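Local coordinates for DNA gyrase, B subunit, truncated (Myxococcus xanthus, PDB 3CWV), which probably takes part, as a truncated gyrase B subunit of the type II topoisomerases, in the ATP-dependent breakage, passage and rejoining of double-stranded DNA, at residues E13-R16 against M21-G24; H32-F37 against V155-D160. All coordinates share one frame; numbering follows the deposited sequence.

Interaction 1 (E13-R16 against M21-G24)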
loop_
_atom_site.group_PDB
_atom_site.type_symbol
_atom_site.label_atom_id
_atom_site.label_comp_id
_atom_site.label_asym_id
_atom_site.label_seq_id
_atom_site.Cartn_x
_atom_site.Cartn_y
_atom_site.Cartn_z
ATOM N N GLU A 13 17.129 -17.193 -11.503
ATOM C CA GLU A 13 16.909 -18.049 -12.670
ATOM C C GLU A 13 15.595 -18.809 -12.586
ATOM O O GLU A 13 14.935 -18.993 -13.605
ATOM C CB GLU A 13 18.113 -18.979 -12.918
ATOM C CG GLU A 13 19.286 -18.266 -13.590
ATOM C CD GLU A 13 18.899 -17.550 -14.892
ATOM O OE1 GLU A 13 18.126 -18.115 -15.698
ATOM O OE2 GLU A 13 19.381 -16.421 -15.124
ATOM N N ASN A 14 15.190 -19.194 -11.378
ATOM C CA ASN A 14 13.864 -19.762 -11.118
ATOM C C ASN A 14 12.748 -18.807 -11.474
ATOM O O ASN A 14 11.747 -19.202 -12.076
ATOM C CB ASN A 14 13.693 -20.129 -9.646
ATOM C CG ASN A 14 14.451 -21.395 -9.269
ATOM O OD1 ASN A 14 15.114 -22.019 -10.106
ATOM N ND2 ASN A 14 14.358 -21.772 -8.000
ATOM N N VAL A 15 12.904 -17.544 -11.095
ATOM C CA VAL A 15 11.906 -16.529 -11.453
ATOM C C VAL A 15 11.868 -16.300 -12.961
ATOM O O VAL A 15 10.786 -16.202 -13.549
ATOM C CB VAL A 15 12.175 -15.185 -10.712
ATOM C CG1 VAL A 15 11.212 -14.106 -11.178
ATOM C CG2 VAL A 15 12.023 -15.385 -9.191
ATOM N N ARG A 16 13.047 -16.183 -13.581
ATOM C CA ARG A 16 13.104 -15.922 -15.033
ATOM C C ARG A 16 12.558 -17.105 -15.847
ATOM O O ARG A 16 12.121 -16.912 -16.980
ATOM C CB ARG A 16 14.524 -15.630 -15.492
ATOM C CG ARG A 16 15.050 -14.274 -14.948
ATOM C CD ARG A 16 16.414 -13.908 -15.566
ATOM N NE ARG A 16 16.379 -13.717 -17.025
ATOM C CZ ARG A 16 16.160 -12.582 -17.676
ATOM N NH1 ARG A 16 15.835 -11.442 -17.043
ATOM N NH2 ARG A 16 16.192 -12.604 -19.011
ATOM N N MET A 21 4.415 -17.025 -12.858
ATOM C CA MET A 21 4.124 -17.625 -11.525
ATOM C C MET A 21 4.435 -16.647 -10.396
ATOM O O MET A 21 3.952 -16.785 -9.243
ATOM C CB MET A 21 4.906 -18.914 -11.291
ATOM C CG MET A 21 4.644 -20.022 -12.321
ATOM S SD MET A 21 4.989 -21.703 -11.711
ATOM C CE MET A 21 3.518 -21.709 -10.725
ATOM N N TYR A 22 5.225 -15.637 -10.736
ATOM C CA TYR A 22 5.686 -14.672 -9.752
ATOM C C TYR A 22 5.086 -13.286 -9.909
ATOM O O TYR A 22 4.878 -12.606 -8.911
ATOM C CB TYR A 22 7.218 -14.600 -9.797
ATOM C CG TYR A 22 7.857 -15.845 -9.248
ATOM C CD1 TYR A 22 8.379 -16.815 -10.080
ATOM C CD2 TYR A 22 7.923 -16.055 -7.871
ATOM C CE1 TYR A 22 8.961 -17.974 -9.552
ATOM C CE2 TYR A 22 8.503 -17.179 -7.346
ATOM C CZ TYR A 22 9.014 -18.126 -8.176
ATOM O OH TYR A 22 9.601 -19.224 -7.612
ATOM N N CYS A 23 4.843 -12.840 -11.142
ATOM C CA CYS A 23 4.270 -11.520 -11.325
ATOM C C CYS A 23 2.842 -11.571 -11.889
ATOM O O CYS A 23 2.269 -10.544 -12.228
ATOM C CB CYS A 23 5.214 -10.615 -12.163
ATOM S SG CYS A 23 5.569 -11.218 -13.813
ATOM N N GLY A 24 2.250 -12.767 -11.931
ATOM C CA GLY A 24 0.826 -12.900 -12.292
ATOM C C GLY A 24 0.628 -13.346 -13.741
ATOM O O GLY A 24 -0.121 -14.281 -14.035
#

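Interaction 2 (H32-F37 against V155-D160)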
loop_
_atom_site.group_PDB
_atom_site.type_symbol
_atom_site.label_atom_id
_atom_site.label_comp_id
_atom_site.label_asym_id
_atom_site.label_seq_id
_atom_site.Cartn_x
_atom_site.Cartn_y
_atom_site.Cartn_z
ATOM N N HIS A 32 2.831 -4.186 -14.760
ATOM C CA HIS A 32 2.555 -3.184 -13.725
ATOM C C HIS A 32 2.902 -3.699 -12.325
ATOM O O HIS A 32 3.348 -2.940 -11.464
ATOM C CB HIS A 32 1.110 -2.714 -13.804
ATOM C CG HIS A 32 0.863 -1.875 -15.017
ATOM N ND1 HIS A 32 0.989 -0.502 -15.012
ATOM C CD2 HIS A 32 0.635 -2.229 -16.300
ATOM C CE1 HIS A 32 0.787 -0.041 -16.237
ATOM N NE2 HIS A 32 0.564 -1.071 -17.038
ATOM N N HIS A 33 2.720 -4.992 -12.118
ATOM C CA HIS A 33 3.135 -5.605 -10.838
ATOM C C HIS A 33 4.593 -5.439 -10.474
ATOM O O HIS A 33 4.927 -5.302 -9.308
ATOM C CB HIS A 33 2.680 -7.043 -10.757
ATOM C CG HIS A 33 1.268 -7.146 -10.280
ATOM N ND1 HIS A 33 0.223 -6.547 -10.952
ATOM C CD2 HIS A 33 0.743 -7.657 -9.145
ATOM C CE1 HIS A 33 -0.897 -6.738 -10.277
ATOM N NE2 HIS A 33 -0.610 -7.422 -9.183
ATOM N N LEU A 34 5.460 -5.367 -11.470
ATOM C CA LEU A 34 6.861 -5.101 -11.179
ATOM C C LEU A 34 7.021 -3.789 -10.436
ATOM O O LEU A 34 7.855 -3.671 -9.521
ATOM C CB LEU A 34 7.683 -5.078 -12.477
ATOM C CG LEU A 34 7.627 -6.315 -13.378
ATOM C CD1 LEU A 34 8.618 -6.051 -14.522
ATOM C CD2 LEU A 34 8.000 -7.612 -12.643
ATOM N N VAL A 35 6.249 -2.793 -10.834
ATOM C CA VAL A 35 6.249 -1.500 -10.151
ATOM C C VAL A 35 5.575 -1.582 -8.788
ATOM O O VAL A 35 6.080 -1.007 -7.805
ATOM C CB VAL A 35 5.503 -0.417 -10.976
ATOM C CG1 VAL A 35 5.610 0.924 -10.262
ATOM C CG2 VAL A 35 6.141 -0.309 -12.358
ATOM N N TYR A 36 4.442 -2.282 -8.720
ATOM C CA TYR A 36 3.713 -2.417 -7.444
ATOM C C TYR A 36 4.592 -3.118 -6.396
ATOM O O TYR A 36 4.519 -2.781 -5.205
ATOM C CB TYR A 36 2.408 -3.206 -7.628
ATOM C CG TYR A 36 1.404 -2.562 -8.590
ATOM C CD1 TYR A 36 1.379 -1.179 -8.812
ATOM C CD2 TYR A 36 0.460 -3.351 -9.250
ATOM C CE1 TYR A 36 0.427 -0.603 -9.692
ATOM C CE2 TYR A 36 -0.470 -2.789 -10.139
ATOM C CZ TYR A 36 -0.478 -1.431 -10.341
ATOM O OH TYR A 36 -1.388 -0.893 -11.209
ATOM N N PHE A 37 5.405 -4.090 -6.825
ATOM C CA PHE A 37 6.325 -4.764 -5.882
ATOM C C PHE A 37 7.305 -3.755 -5.257
ATOM O O PHE A 37 7.613 -3.818 -4.047
ATOM C CB PHE A 37 7.124 -5.913 -6.541
ATOM C CG PHE A 37 6.274 -7.072 -7.080
ATOM C CD1 PHE A 37 5.042 -7.381 -6.529
ATOM C CD2 PHE A 37 6.771 -7.869 -8.113
ATOM C CE1 PHE A 37 4.280 -8.494 -7.019
ATOM C CE2 PHE A 37 6.035 -8.955 -8.604
ATOM C CZ PHE A 37 4.788 -9.268 -8.055
ATOM N N VAL A 155 16.208 2.335 -6.967
ATOM C CA VAL A 155 16.240 1.128 -7.777
ATOM C C VAL A 155 15.690 1.564 -9.134
ATOM O O VAL A 155 14.585 2.056 -9.203
ATOM C CB VAL A 155 15.323 0.031 -7.211
ATOM C CG1 VAL A 155 15.264 -1.172 -8.170
ATOM C CG2 VAL A 155 15.838 -0.444 -5.863
ATOM N N HIS A 156 16.494 1.452 -10.175
ATOM C CA HIS A 156 16.068 1.867 -11.525
ATOM C C HIS A 156 16.131 0.603 -12.362
ATOM O O HIS A 156 17.141 -0.070 -12.336
ATOM C CB HIS A 156 17.044 2.887 -12.101
ATOM C CG HIS A 156 16.820 3.178 -13.557
ATOM N ND1 HIS A 156 17.455 2.486 -14.570
ATOM C CD2 HIS A 156 16.001 4.064 -14.165
ATOM C CE1 HIS A 156 17.063 2.968 -15.739
ATOM N NE2 HIS A 156 16.188 3.936 -15.517
ATOM N N PHE A 157 15.080 0.284 -13.126
ATOM C CA PHE A 157 15.116 -0.952 -13.908
ATOM C C PHE A 157 14.286 -0.834 -15.179
ATOM O O PHE A 157 13.458 0.069 -15.323
ATOM C CB PHE A 157 14.667 -2.184 -13.087
ATOM C CG PHE A 157 13.190 -2.225 -12.800
ATOM C CD1 PHE A 157 12.346 -3.014 -13.569
ATOM C CD2 PHE A 157 12.642 -1.466 -11.778
ATOM C CE1 PHE A 157 10.954 -3.043 -13.309
ATOM C CE2 PHE A 157 11.266 -1.486 -11.514
ATOM C CZ PHE A 157 10.420 -2.260 -12.286
ATOM N N VAL A 158 14.557 -1.757 -16.095
ATOM C CA VAL A 158 13.878 -1.850 -17.376
ATOM C C VAL A 158 13.297 -3.264 -17.506
ATOM O O VAL A 158 14.036 -4.239 -17.608
ATOM C CB VAL A 158 14.871 -1.590 -18.546
ATOM C CG1 VAL A 158 14.134 -1.619 -19.902
ATOM C CG2 VAL A 158 15.588 -0.233 -18.346
ATOM N N PRO A 159 11.963 -3.373 -17.499
ATOM C CA PRO A 159 11.337 -4.685 -17.673
ATOM C C PRO A 159 11.918 -5.337 -18.912
ATOM O O PRO A 159 12.083 -4.670 -19.938
ATOM C CB PRO A 159 9.857 -4.337 -17.882
ATOM C CG PRO A 159 9.686 -3.081 -17.021
ATOM C CD PRO A 159 10.961 -2.307 -17.333
ATOM N N ASP A 160 12.216 -6.628 -18.809
ATOM C CA ASP A 160 12.912 -7.350 -19.866
ATOM C C ASP A 160 12.002 -7.497 -21.090
ATOM O O ASP A 160 10.960 -8.191 -21.036
ATOM C CB ASP A 160 13.319 -8.728 -19.330
ATOM C CG ASP A 160 14.368 -9.417 -20.200
ATOM O OD1 ASP A 160 14.232 -9.394 -21.450
ATOM O OD2 ASP A 160 15.351 -9.930 -19.625
#

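Interaction 1 (E13-R16 against M21-G24)
Val15 and Tyr22 carry this contact between two successive short helices, 11-17 and 20-23, and their CA atoms stand 6.7 Å apart. The evidence for a CH-pi interaction is direct: Val15 CG2 lies 4.0 Å from the centroid of the Tyr22 ring and only 9° off the ring normal, so the methyl sits over the centre of one face. Two torsions set up this meeting. Tyr22 holds CG anti to its carbonyl carbon (chi1 -71°), which sends the ring to the first helix, while Val15 turns CG1 anti to the backbone N (chi1 175°) and brings CG2 beside that N. The packed side also includes the main chain, with Val15 CA 3.8 Å from Tyr22 CE1. Val104, Ala107 and Leu108 also pack on Val15, and Val104 touches Tyr22 as well.

Toward solvent the fit is looser. The carbonyl O of Asn14 approaches Tyr22 CE1 obliquely at 4.0 Å, and the side chain of this exposed residue stays farther off, with Asn14 CB 4.7 Å from Tyr22 OH. Across the two segments cohesion therefore rests on dispersion and a weak CH-pi attraction, without polar bonds between them.

Interaction 2 (H32-F37 against V155-D160)
In the N-terminal ATPase domain of gyrase B, whose fold is a mixed sheet layered with helices, the long helix 28-47 packs on strand 151-159 through Leu34, Phe157 and Pro159. The axes of the two short segments pass 10.0 Å apart, and their chain directions differ by 160°, so helix and strand run nearly antiparallel. Alternation along the strand selects the partners: Phe157 and Pro159 direct their side chains to the helix, whereas Val158 between them points away.

Leu34 uses two parts of its side chain. Its CB lies 3.9 Å from Phe157 CZ, approaching the ring at a slant, and farther along the side chain CD1 reaches Pro159 CB at 4.0 Å. The extended second torsion (chi2 -176°) carries that methyl outward to the proline. Phe157 has CG between its backbone N and carbonyl carbon (chi1 72°), and the far end of its ring reaches the helix. There, near the ring plane, Val35 N is 4.4 Å from Phe157 CZ, while Leu34 O lies 4.0 Å from the same carbon.

That carbonyl oxygen is not left to the apolar surroundings, because Ser105 OG hydrogen-bonds to it. Phe164 on Leu34, Leu31 on Pro159 and Leu38 on Phe157 extend the core around the contact. All four touching residues are buried, and the arrangement is that of a helix laid over the sheet in the alpha/beta sandwich of GHKL-type ATPase domains.

In the fold
Interactions 1 and 2 follow each other along the chain, since helix 20-23 leads into helix 28-47, and their centres are 13 Å apart. Direct contacts tie them together. A salt bridge joins Arg16 NH2 to Asp160 OD2 at 2.9 Å, linking helix 11-17 to the residue that follows strand 151-159. The second helix meets helix 28-47 instead: Phe37 CZ lies 3.4 Å from Tyr22 O and 4.0 Å from Cys23 CA, and Cys23 also touches Leu34. The N-terminal helices are thus joined to helix 28-47 and to the end of strand 151-159. In gyrase B relatives the helix corresponding to 28-47 borders the ATP pocket, which makes a similar place probable here.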